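Local coordinates for spindle pole body-associated protein VIK1 (Saccharomyces cerevisiae, PDB 2O0A) that partners the minus end-directed motor KAR3, recruiting it to microtubules, cross-linking antiparallel microtubules with it and targeting it to the spindle pole body, at residues 105-110 / 265-270; 224-229 / 256-261; 233-238 / 276-281. All blocks are in the same frame, centred on the assembly; numbering follows the deposited sequence.

Contact 1: 105-110 / 265-270; sequences GSLRES and FFLLNL. With EDO (1,2-ethanediol), chain B.
A single pair of methyl groups, Leu107 CD2 and Leu267 CD2 at 3.9 Å, carries most of the contact between the helix that starts at 105 and the strand 265-270. The two backbones stand well apart, with Leu107 CA and Asn269 CA 10.1 Å from each other, and the leucines span the gap tip to tip. Each has its CG anti to the backbone N (chi1 -171° for Leu107, -178° for Leu267), which carries the branches out across the space between helix and sheet. Phe76 of helix 72-89 and Phe225 lie beside Leu107, and Leu96 beside Leu267, so the methyl pair belongs to a wider apolar layer.

Beside it a polar group intrudes. Asn269 points toward the helix from the backbone, and its ND2 comes within 4.3 Å of Leu107 CD2, a meeting of nitrogen with hydrocarbon only. The amide finds its polar partners elsewhere: ND2 donates to the backbone O of Leu99, while OD1 accepts a hydrogen bond of 3.0 Å from O1 of a bound ethanediol, probably left from the crystallisation liquor. The bond to Leu99 O sets which way round the amide lies; the ethanediol adds a second hold in the crystal. An alanine here has no amide, and the carbonyl of Leu99 would probably be left without this donor and the ethanediol without its acceptor.

Asn269 also touches Ser100 and His104, in the turn that joins strand 94-99 to the helix; by its place this turn probably corresponds to the P-loop of active kinesins, though Vik1 lacks a nucleotide-binding site. Chemically, aliphatic packing joins helix to sheet, while the buried amide beside it is satisfied by Leu99 O and, in the crystal, by the diol.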
loop_
_atom_site.group_PDB
_atom_site.type_symbol
_atom_site.label_atom_id
_atom_site.label_comp_id
_atom_site.label_asym_id
_atom_site.label_seq_id
_atom_site.Cartn_x
_atom_site.Cartn_y
_atom_site.Cartn_z
ATOM N N GLY A 105 3.210 -10.193 -6.448
ATOM C CA GLY A 105 3.527 -10.947 -5.230
ATOM C C GLY A 105 4.832 -10.554 -4.562
ATOM O O GLY A 105 4.962 -10.648 -3.334
ATOM N N SER A 106 5.814 -10.113 -5.347
ATOM C CA SER A 106 7.104 -9.739 -4.784
ATOM C C SER A 106 6.985 -8.561 -3.810
ATOM O O SER A 106 7.727 -8.481 -2.821
ATOM C CB SER A 106 8.119 -9.416 -5.893
ATOM O OG SER A 106 7.691 -8.288 -6.620
ATOM N N LEU A 107 6.054 -7.647 -4.088
ATOM C CA LEU A 107 5.833 -6.498 -3.199
ATOM C C LEU A 107 5.271 -6.963 -1.862
ATOM O O LEU A 107 5.702 -6.503 -0.788
ATOM C CB LEU A 107 4.905 -5.463 -3.845
ATOM C CG LEU A 107 4.816 -4.146 -3.073
ATOM C CD1 LEU A 107 6.131 -3.311 -3.204
ATOM C CD2 LEU A 107 3.618 -3.335 -3.540
ATOM N N ARG A 108 4.314 -7.884 -1.935
ATOM C CA ARG A 108 3.723 -8.502 -0.760
ATOM C C ARG A 108 4.778 -9.209 0.102
ATOM O O ARG A 108 4.838 -9.007 1.316
ATOM C CB ARG A 108 2.612 -9.468 -1.189
ATOM C CG ARG A 108 1.819 -10.026 -0.017
ATOM C CD ARG A 108 0.957 -11.198 -0.459
ATOM N NE ARG A 108 0.193 -10.842 -1.636
ATOM C CZ ARG A 108 0.123 -11.530 -2.778
ATOM N NH1 ARG A 108 0.702 -12.717 -2.953
ATOM N NH2 ARG A 108 -0.602 -11.034 -3.759
ATOM N N GLU A 109 5.630 -9.996 -0.559
ATOM C CA GLU A 109 6.739 -10.702 0.071
ATOM C C GLU A 109 7.663 -9.713 0.788
ATOM O O GLU A 109 7.998 -9.884 1.962
ATOM C CB GLU A 109 7.509 -11.421 -1.036
ATOM C CG GLU A 109 8.690 -12.256 -0.614
ATOM C CD GLU A 109 9.309 -12.988 -1.799
ATOM O OE1 GLU A 109 9.714 -12.328 -2.783
ATOM O OE2 GLU A 109 9.382 -14.232 -1.746
ATOM N N SER A 110 8.047 -8.662 0.070
ATOM C CA SER A 110 8.944 -7.645 0.610
ATOM C C SER A 110 8.338 -6.923 1.802
ATOM O O SER A 110 9.040 -6.618 2.767
ATOM C CB SER A 110 9.350 -6.651 -0.479
ATOM O OG SER A 110 10.187 -7.328 -1.415
ATOM N N PHE A 265 -1.816 5.520 2.526
ATOM C CA PHE A 265 -0.661 5.690 1.659
ATOM C C PHE A 265 -1.013 4.977 0.365
ATOM O O PHE A 265 -1.084 3.741 0.337
ATOM C CB PHE A 265 0.551 5.022 2.334
ATOM C CG PHE A 265 1.890 5.236 1.646
ATOM C CD1 PHE A 265 2.932 5.867 2.339
ATOM C CD2 PHE A 265 2.157 4.722 0.360
ATOM C CE1 PHE A 265 4.206 6.027 1.766
ATOM C CE2 PHE A 265 3.424 4.895 -0.224
ATOM C CZ PHE A 265 4.451 5.543 0.486
ATOM N N PHE A 266 -1.238 5.736 -0.712
ATOM C CA PHE A 266 -1.524 5.111 -2.009
ATOM C C PHE A 266 -0.231 4.914 -2.774
ATOM O O PHE A 266 0.589 5.825 -2.873
ATOM C CB PHE A 266 -2.496 5.975 -2.821
ATOM C CG PHE A 266 -3.912 5.928 -2.315
ATOM C CD1 PHE A 266 -4.833 5.041 -2.874
ATOM C CD2 PHE A 266 -4.324 6.749 -1.254
ATOM C CE1 PHE A 266 -6.158 5.001 -2.398
ATOM C CE2 PHE A 266 -5.651 6.700 -0.779
ATOM C CZ PHE A 266 -6.555 5.832 -1.353
ATOM N N LEU A 267 -0.074 3.717 -3.329
ATOM C CA LEU A 267 1.095 3.352 -4.100
ATOM C C LEU A 267 0.629 2.922 -5.492
ATOM O O LEU A 267 -0.139 1.967 -5.624
ATOM C CB LEU A 267 1.857 2.206 -3.410
ATOM C CG LEU A 267 3.135 1.777 -4.131
ATOM C CD1 LEU A 267 4.167 2.912 -4.203
ATOM C CD2 LEU A 267 3.751 0.520 -3.472
ATOM N N LEU A 268 1.059 3.657 -6.513
ATOM C CA LEU A 268 0.662 3.336 -7.885
ATOM C C LEU A 268 1.843 2.727 -8.606
ATOM O O LEU A 268 2.859 3.376 -8.808
ATOM C CB LEU A 268 0.111 4.571 -8.610
ATOM C CG LEU A 268 -1.382 4.789 -8.289
ATOM C CD1 LEU A 268 -1.626 5.151 -6.824
ATOM C CD2 LEU A 268 -1.961 5.866 -9.166
ATOM N N ASN A 269 1.711 1.455 -8.956
ATOM C CA ASN A 269 2.801 0.725 -9.601
ATOM C C ASN A 269 2.632 0.805 -11.104
ATOM O O ASN A 269 1.723 0.183 -11.663
ATOM C CB ASN A 269 2.838 -0.732 -9.126
ATOM C CG ASN A 269 3.116 -0.842 -7.643
ATOM O OD1 ASN A 269 4.268 -0.732 -7.199
ATOM N ND2 ASN A 269 2.057 -1.063 -6.854
ATOM N N LEU A 270 3.512 1.566 -11.748
ATOM C CA LEU A 270 3.370 1.868 -13.170
ATOM C C LEU A 270 4.428 1.110 -13.952
ATOM O O LEU A 270 5.607 1.442 -13.912
ATOM C CB LEU A 270 3.469 3.381 -13.417
ATOM C CG LEU A 270 2.623 4.356 -12.586
ATOM C CD1 LEU A 270 2.874 5.774 -13.062
ATOM C CD2 LEU A 270 1.115 4.028 -12.625
HETATM C C1 EDO B . 6.861 -1.080 -9.468
HETATM O O1 EDO B . 6.496 -2.147 -8.594
HETATM C C2 EDO B . 6.355 -1.403 -10.879
HETATM O O2 EDO B . 6.191 -2.829 -11.000
#

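Contact 2: 224-229 / 256-261; sequences YFIELN and KKLISD
Helix 250-261 lies against one face of the central sheet of this motor homology domain, and Leu258 is the residue that plugs it onto strand 221-228. Its two methyls divide the work between Tyr224 and Ile226, which stand two positions apart on the strand and point to the same side of the sheet.

Leu258 CD2 sits over the face of the Tyr224 ring as a CH-pi contact, 3.7 Å from the centroid and 21° off the ring normal. The methyl is displaced toward one side of the ring, and its shortest approach is to Tyr224 CD2, at 3.5 Å. The other branch, CD1, meets Ile226 tip to tip, with CG1 of the isoleucine at 3.6 Å and its CD1 hardly farther. Because CG of Leu258 is anti to its own carbonyl carbon (chi1 -67°), the fork opens toward the strand and one methyl falls to each neighbour.

What positions the ring is partly polar: Tyr224 OH is hydrogen-bonded to the backbone N of Ile165, which ties the far end of the side chain to the small hairpin built from 157-160 and 165-168. Next to Leu258 on the helix, Lys257 NZ forms a salt bridge with Asp261 OD2 at 3.1 Å, the nitrogen meeting that oxygen nearly in line with its C-O bond, and also reaches the carbonyls of Glu161 and Lys162. The same hairpin region is thus held by both strand and helix.

A branched aliphatic residue set between an aromatic ring and a beta-branched side chain of the strand is ordinary helix-on-sheet packing, here within the three-layer alpha/beta/alpha sandwich of the kinesin motor fold.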
loop_
_atom_site.group_PDB
_atom_site.type_symbol
_atom_site.label_atom_id
_atom_site.label_comp_id
_atom_site.label_asym_id
_atom_site.label_seq_id
_atom_site.Cartn_x
_atom_site.Cartn_y
_atom_site.Cartn_z
ATOM N N TYR A 224 -3.402 -2.169 7.338
ATOM C CA TYR A 224 -4.084 -2.859 6.244
ATOM C C TYR A 224 -3.317 -2.661 4.962
ATOM O O TYR A 224 -3.074 -1.522 4.565
ATOM C CB TYR A 224 -5.516 -2.335 6.052
ATOM C CG TYR A 224 -6.336 -2.383 7.310
ATOM C CD1 TYR A 224 -7.219 -3.442 7.546
ATOM C CD2 TYR A 224 -6.244 -1.354 8.253
ATOM C CE1 TYR A 224 -7.980 -3.482 8.718
ATOM C CE2 TYR A 224 -7.000 -1.401 9.425
ATOM C CZ TYR A 224 -7.852 -2.454 9.641
ATOM O OH TYR A 224 -8.617 -2.485 10.795
ATOM N N PHE A 225 -2.958 -3.770 4.318
ATOM C CA PHE A 225 -2.346 -3.740 2.992
ATOM C C PHE A 225 -3.389 -4.182 1.985
ATOM O O PHE A 225 -3.853 -5.330 2.007
ATOM C CB PHE A 225 -1.125 -4.656 2.976
ATOM C CG PHE A 225 -0.448 -4.776 1.638
ATOM C CD1 PHE A 225 -0.050 -3.655 0.928
ATOM C CD2 PHE A 225 -0.143 -6.036 1.130
ATOM C CE1 PHE A 225 0.614 -3.775 -0.305
ATOM C CE2 PHE A 225 0.527 -6.171 -0.094
ATOM C CZ PHE A 225 0.907 -5.035 -0.817
ATOM N N ILE A 226 -3.778 -3.249 1.123
ATOM C CA ILE A 226 -4.823 -3.487 0.138
ATOM C C ILE A 226 -4.159 -3.667 -1.225
ATOM O O ILE A 226 -3.357 -2.836 -1.636
ATOM C CB ILE A 226 -5.819 -2.306 0.103
ATOM C CG1 ILE A 226 -6.489 -2.123 1.464
ATOM C CG2 ILE A 226 -6.817 -2.481 -1.056
ATOM C CD1 ILE A 226 -7.270 -3.340 1.963
ATOM N N GLU A 227 -4.477 -4.772 -1.914
ATOM C CA GLU A 227 -3.937 -5.019 -3.243
ATOM C C GLU A 227 -5.060 -4.941 -4.267
ATOM O O GLU A 227 -6.007 -5.724 -4.229
ATOM C CB GLU A 227 -3.242 -6.376 -3.316
ATOM C CG GLU A 227 -1.946 -6.411 -2.524
ATOM C CD GLU A 227 -1.343 -7.803 -2.490
ATOM O OE1 GLU A 227 -1.694 -8.584 -1.587
ATOM O OE2 GLU A 227 -0.506 -8.097 -3.345
ATOM N N LEU A 228 -4.935 -3.985 -5.173
ATOM C CA LEU A 228 -5.826 -3.886 -6.317
ATOM C C LEU A 228 -4.936 -4.110 -7.530
ATOM O O LEU A 228 -4.330 -3.181 -8.022
ATOM C CB LEU A 228 -6.501 -2.518 -6.343
ATOM C CG LEU A 228 -7.489 -2.250 -5.204
ATOM C CD1 LEU A 228 -7.715 -0.782 -5.016
ATOM C CD2 LEU A 228 -8.802 -3.018 -5.456
ATOM N N ASN A 229 -4.839 -5.360 -7.981
ATOM C CA ASN A 229 -3.689 -5.755 -8.816
ATOM C C ASN A 229 -4.028 -6.082 -10.273
ATOM O O ASN A 229 -3.232 -6.715 -10.980
ATOM C CB ASN A 229 -2.891 -6.902 -8.166
ATOM C CG ASN A 229 -2.106 -6.471 -6.909
ATOM O OD1 ASN A 229 -2.124 -5.298 -6.479
ATOM N ND2 ASN A 229 -1.409 -7.438 -6.318
ATOM N N LYS A 256 -13.923 2.635 1.602
ATOM C CA LYS A 256 -14.456 3.830 2.246
ATOM C C LYS A 256 -14.075 3.911 3.708
ATOM O O LYS A 256 -13.738 4.990 4.203
ATOM C CB LYS A 256 -15.973 3.869 2.125
ATOM C CG LYS A 256 -16.430 4.275 0.758
ATOM C CD LYS A 256 -17.911 3.994 0.553
ATOM C CE LYS A 256 -18.307 4.311 -0.872
ATOM N NZ LYS A 256 -18.271 5.772 -1.167
ATOM N N LYS A 257 -14.147 2.775 4.400
ATOM C CA LYS A 257 -13.788 2.706 5.810
ATOM C C LYS A 257 -12.320 3.033 6.033
ATOM O O LYS A 257 -11.976 3.778 6.932
ATOM C CB LYS A 257 -14.106 1.324 6.396
ATOM C CG LYS A 257 -13.714 1.184 7.867
ATOM C CD LYS A 257 -14.581 2.063 8.754
ATOM C CE LYS A 257 -14.626 1.531 10.158
ATOM N NZ LYS A 257 -15.695 2.232 10.921
ATOM N N LEU A 258 -11.438 2.474 5.205
ATOM C CA LEU A 258 -10.016 2.742 5.392
ATOM C C LEU A 258 -9.631 4.189 5.101
ATOM O O LEU A 258 -8.841 4.794 5.815
ATOM C CB LEU A 258 -9.191 1.792 4.531
ATOM C CG LEU A 258 -9.259 0.329 4.950
ATOM C CD1 LEU A 258 -8.393 -0.465 3.989
ATOM C CD2 LEU A 258 -8.778 0.149 6.392
ATOM N N ILE A 259 -10.202 4.743 4.039
ATOM C CA ILE A 259 -9.910 6.119 3.662
ATOM C C ILE A 259 -10.405 7.101 4.736
ATOM O O ILE A 259 -9.724 8.067 5.071
ATOM C CB ILE A 259 -10.533 6.439 2.292
ATOM C CG1 ILE A 259 -9.786 5.665 1.195
ATOM C CG2 ILE A 259 -10.562 7.966 2.039
ATOM C CD1 ILE A 259 -10.564 5.463 -0.113
ATOM N N SER A 260 -11.581 6.828 5.292
ATOM C CA SER A 260 -12.150 7.739 6.290
ATOM C C SER A 260 -11.546 7.619 7.687
ATOM O O SER A 260 -11.415 8.625 8.392
ATOM C CB SER A 260 -13.679 7.627 6.348
ATOM O OG SER A 260 -14.093 6.368 6.819
ATOM N N ASP A 261 -11.148 6.406 8.070
ATOM C CA ASP A 261 -10.866 6.105 9.477
ATOM C C ASP A 261 -9.457 5.623 9.796
ATOM O O ASP A 261 -9.151 5.349 10.962
ATOM C CB ASP A 261 -11.890 5.092 10.005
ATOM C CG ASP A 261 -13.321 5.635 9.998
ATOM O OD1 ASP A 261 -13.524 6.839 9.728
ATOM O OD2 ASP A 261 -14.249 4.850 10.272
#

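Contact 3: 233-238 / 276-281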
loop_
_atom_site.group_PDB
_atom_site.type_symbol
_atom_site.label_atom_id
_atom_site.label_comp_id
_atom_site.label_asym_id
_atom_site.label_seq_id
_atom_site.Cartn_x
_atom_site.Cartn_y
_atom_site.Cartn_z
ATOM N N SER A 233 -10.066 -4.270 -11.118
ATOM C CA SER A 233 -10.126 -4.009 -9.680
ATOM C C SER A 233 -9.911 -2.520 -9.414
ATOM O O SER A 233 -10.635 -1.908 -8.633
ATOM C CB SER A 233 -9.083 -4.852 -8.924
ATOM O OG SER A 233 -9.282 -6.251 -9.134
ATOM N N ILE A 234 -8.926 -1.934 -10.092
ATOM C CA ILE A 234 -8.624 -0.511 -9.937
ATOM C C ILE A 234 -9.810 0.374 -10.341
ATOM O O ILE A 234 -10.077 1.399 -9.715
ATOM C CB ILE A 234 -7.366 -0.133 -10.739
ATOM C CG1 ILE A 234 -6.135 -0.807 -10.122
ATOM C CG2 ILE A 234 -7.190 1.375 -10.803
ATOM C CD1 ILE A 234 -4.932 -0.864 -11.049
ATOM N N GLU A 235 -10.497 -0.038 -11.406
ATOM C CA GLU A 235 -11.651 0.688 -11.909
ATOM C C GLU A 235 -12.837 0.591 -10.969
ATOM O O GLU A 235 -13.588 1.559 -10.811
ATOM C CB GLU A 235 -12.035 0.172 -13.288
ATOM C CG GLU A 235 -11.063 0.577 -14.369
ATOM C CD GLU A 235 -11.410 -0.036 -15.709
ATOM O OE1 GLU A 235 -12.121 -1.070 -15.736
ATOM O OE2 GLU A 235 -10.949 0.510 -16.730
ATOM N N GLN A 236 -12.981 -0.570 -10.330
ATOM C CA GLN A 236 -13.996 -0.764 -9.300
ATOM C C GLN A 236 -13.745 0.188 -8.130
ATOM O O GLN A 236 -14.665 0.842 -7.646
ATOM C CB GLN A 236 -14.050 -2.227 -8.850
ATOM C CG GLN A 236 -15.388 -2.648 -8.261
ATOM C CD GLN A 236 -15.542 -4.156 -8.156
ATOM O OE1 GLN A 236 -15.994 -4.671 -7.135
ATOM N NE2 GLN A 236 -15.169 -4.870 -9.214
ATOM N N PHE A 237 -12.484 0.305 -7.708
ATOM C CA PHE A 237 -12.097 1.307 -6.721
ATOM C C PHE A 237 -12.497 2.706 -7.184
ATOM O O PHE A 237 -13.121 3.468 -6.449
ATOM C CB PHE A 237 -10.586 1.211 -6.451
ATOM C CG PHE A 237 -9.957 2.474 -5.919
ATOM C CD1 PHE A 237 -10.294 2.978 -4.663
ATOM C CD2 PHE A 237 -8.991 3.146 -6.665
ATOM C CE1 PHE A 237 -9.683 4.139 -4.172
ATOM C CE2 PHE A 237 -8.384 4.296 -6.189
ATOM C CZ PHE A 237 -8.725 4.799 -4.937
ATOM N N ASP A 238 -12.150 3.038 -8.423
ATOM C CA ASP A 238 -12.436 4.368 -8.944
ATOM C C ASP A 238 -13.937 4.661 -8.968
ATOM O O ASP A 238 -14.364 5.730 -8.537
ATOM C CB ASP A 238 -11.866 4.518 -10.353
ATOM C CG ASP A 238 -12.068 5.909 -10.909
ATOM O OD1 ASP A 238 -11.376 6.828 -10.442
ATOM O OD2 ASP A 238 -12.927 6.086 -11.810
ATOM N N VAL A 276 -1.215 2.974 -18.260
ATOM C CA VAL A 276 -0.619 4.071 -17.509
ATOM C C VAL A 276 -1.495 5.335 -17.447
ATOM O O VAL A 276 -1.587 5.959 -16.402
ATOM C CB VAL A 276 0.832 4.371 -17.967
ATOM C CG1 VAL A 276 0.862 5.087 -19.327
ATOM C CG2 VAL A 276 1.588 5.172 -16.897
ATOM N N ASN A 277 -2.172 5.687 -18.541
ATOM C CA ASN A 277 -2.941 6.923 -18.556
ATOM C C ASN A 277 -4.131 6.940 -17.576
ATOM O O ASN A 277 -4.400 7.961 -16.936
ATOM C CB ASN A 277 -3.334 7.298 -19.995
ATOM C CG ASN A 277 -2.111 7.528 -20.899
ATOM O OD1 ASN A 277 -0.995 7.731 -20.422
ATOM N ND2 ASN A 277 -2.330 7.507 -22.209
ATOM N N LYS A 278 -4.811 5.798 -17.446
ATOM C CA LYS A 278 -5.903 5.626 -16.491
ATOM C C LYS A 278 -5.396 5.741 -15.058
ATOM O O LYS A 278 -6.013 6.418 -14.226
ATOM C CB LYS A 278 -6.572 4.271 -16.702
ATOM C CG LYS A 278 -7.499 4.240 -17.916
ATOM C CD LYS A 278 -8.939 4.332 -17.498
ATOM C CE LYS A 278 -9.862 3.586 -18.470
ATOM N NZ LYS A 278 -9.798 4.122 -19.864
ATOM N N LEU A 279 -4.265 5.090 -14.781
ATOM C CA LEU A 279 -3.656 5.162 -13.451
ATOM C C LEU A 279 -3.190 6.585 -13.114
ATOM O O LEU A 279 -3.335 7.037 -11.975
ATOM C CB LEU A 279 -2.538 4.111 -13.271
ATOM C CG LEU A 279 -2.972 2.714 -12.762
ATOM C CD1 LEU A 279 -4.009 2.021 -13.649
ATOM C CD2 LEU A 279 -1.784 1.774 -12.496
ATOM N N LEU A 280 -2.674 7.317 -14.102
ATOM C CA LEU A 280 -2.355 8.730 -13.869
ATOM C C LEU A 280 -3.615 9.525 -13.533
ATOM O O LEU A 280 -3.627 10.302 -12.595
ATOM C CB LEU A 280 -1.617 9.337 -15.069
ATOM C CG LEU A 280 -0.215 8.783 -15.337
ATOM C CD1 LEU A 280 0.258 9.254 -16.699
ATOM C CD2 LEU A 280 0.765 9.210 -14.231
ATOM N N THR A 281 -4.699 9.308 -14.279
ATOM C CA THR A 281 -5.958 9.982 -13.960
ATOM C C THR A 281 -6.433 9.703 -12.527
ATOM O O THR A 281 -6.846 10.607 -11.803
ATOM C CB THR A 281 -7.045 9.626 -14.992
ATOM O OG1 THR A 281 -6.629 10.118 -16.267
ATOM C CG2 THR A 281 -8.401 10.251 -14.608
#
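Ile234 and Leu279 form the apolar half of this helix-to-helix contact, meeting through their CD1 methyls at 4.0 Å. The two side chains cross at about a right angle, so a single methyl touches a single methyl and there is little interlocking. Leu279 does not aim straight at its partner from the backbone; its chi2 of 58° swings CD1 over to Ile234.

Next to this pair, one residue on in the first helix and one back in the second, Glu235 and Lys278 pass obliquely at the outer margin. Here the close approach is between Glu235 OE2 and the methylene carbon CE of Lys278, 3.7 Å apart, whereas the charged NZ of Lys278 stays 4.9 Å from that oxygen. The extended glutamate and the bent lysine chain therefore cross without closing a salt bridge, and the opposite charges probably attract only weakly over this distance. Both residues also touch crystal neighbours, which may influence how they lie.

Outward from this first shell, the apolar pair is backed by the sheet and by the next turn of helix 276-289. Leu279 packs on Leu270 of the strand just before it in the chain, and Ile234 continues onto Ile282, which Phe237 and Asp238 touch as well. At the start of the other segment, Ser233 OG is hydrogen-bonded to the carbonyl of Gly197, pinning helix 231-243 to strand 197-207.

A buried aliphatic pair, continued by Ile282, with a charged fringe joins two neighbouring helices on one side of the central sheet, as expected for the outer helical layer of a kinesin-like alpha/beta domain, in which the last helix follows the final strand of the sheet and packs beside helix 231-243.

The three contacts are built around one central sheet, their centres 13 to 15 Å apart. Contact 1 joins a helix to one face; contacts 2 and 3 lie on the opposite face, with helices 231-243, 250-261 and 276-289. Along the chain contact 2 is nested inside the loop closed by contact 1, whereas contact 3 alternates with both. Strand 265-270 of contact 1 packs on both others, Phe266 on Ile259 and Leu270 on Leu279. On the face of helix 105-116, the salt bridge between Arg108 and Glu227 ties contact 1 to the strand of contact 2, and Leu228 packs against Ile234 between contacts 2 and 3. Vik1 thus keeps the layered motor architecture although it lacks a nucleotide-binding site.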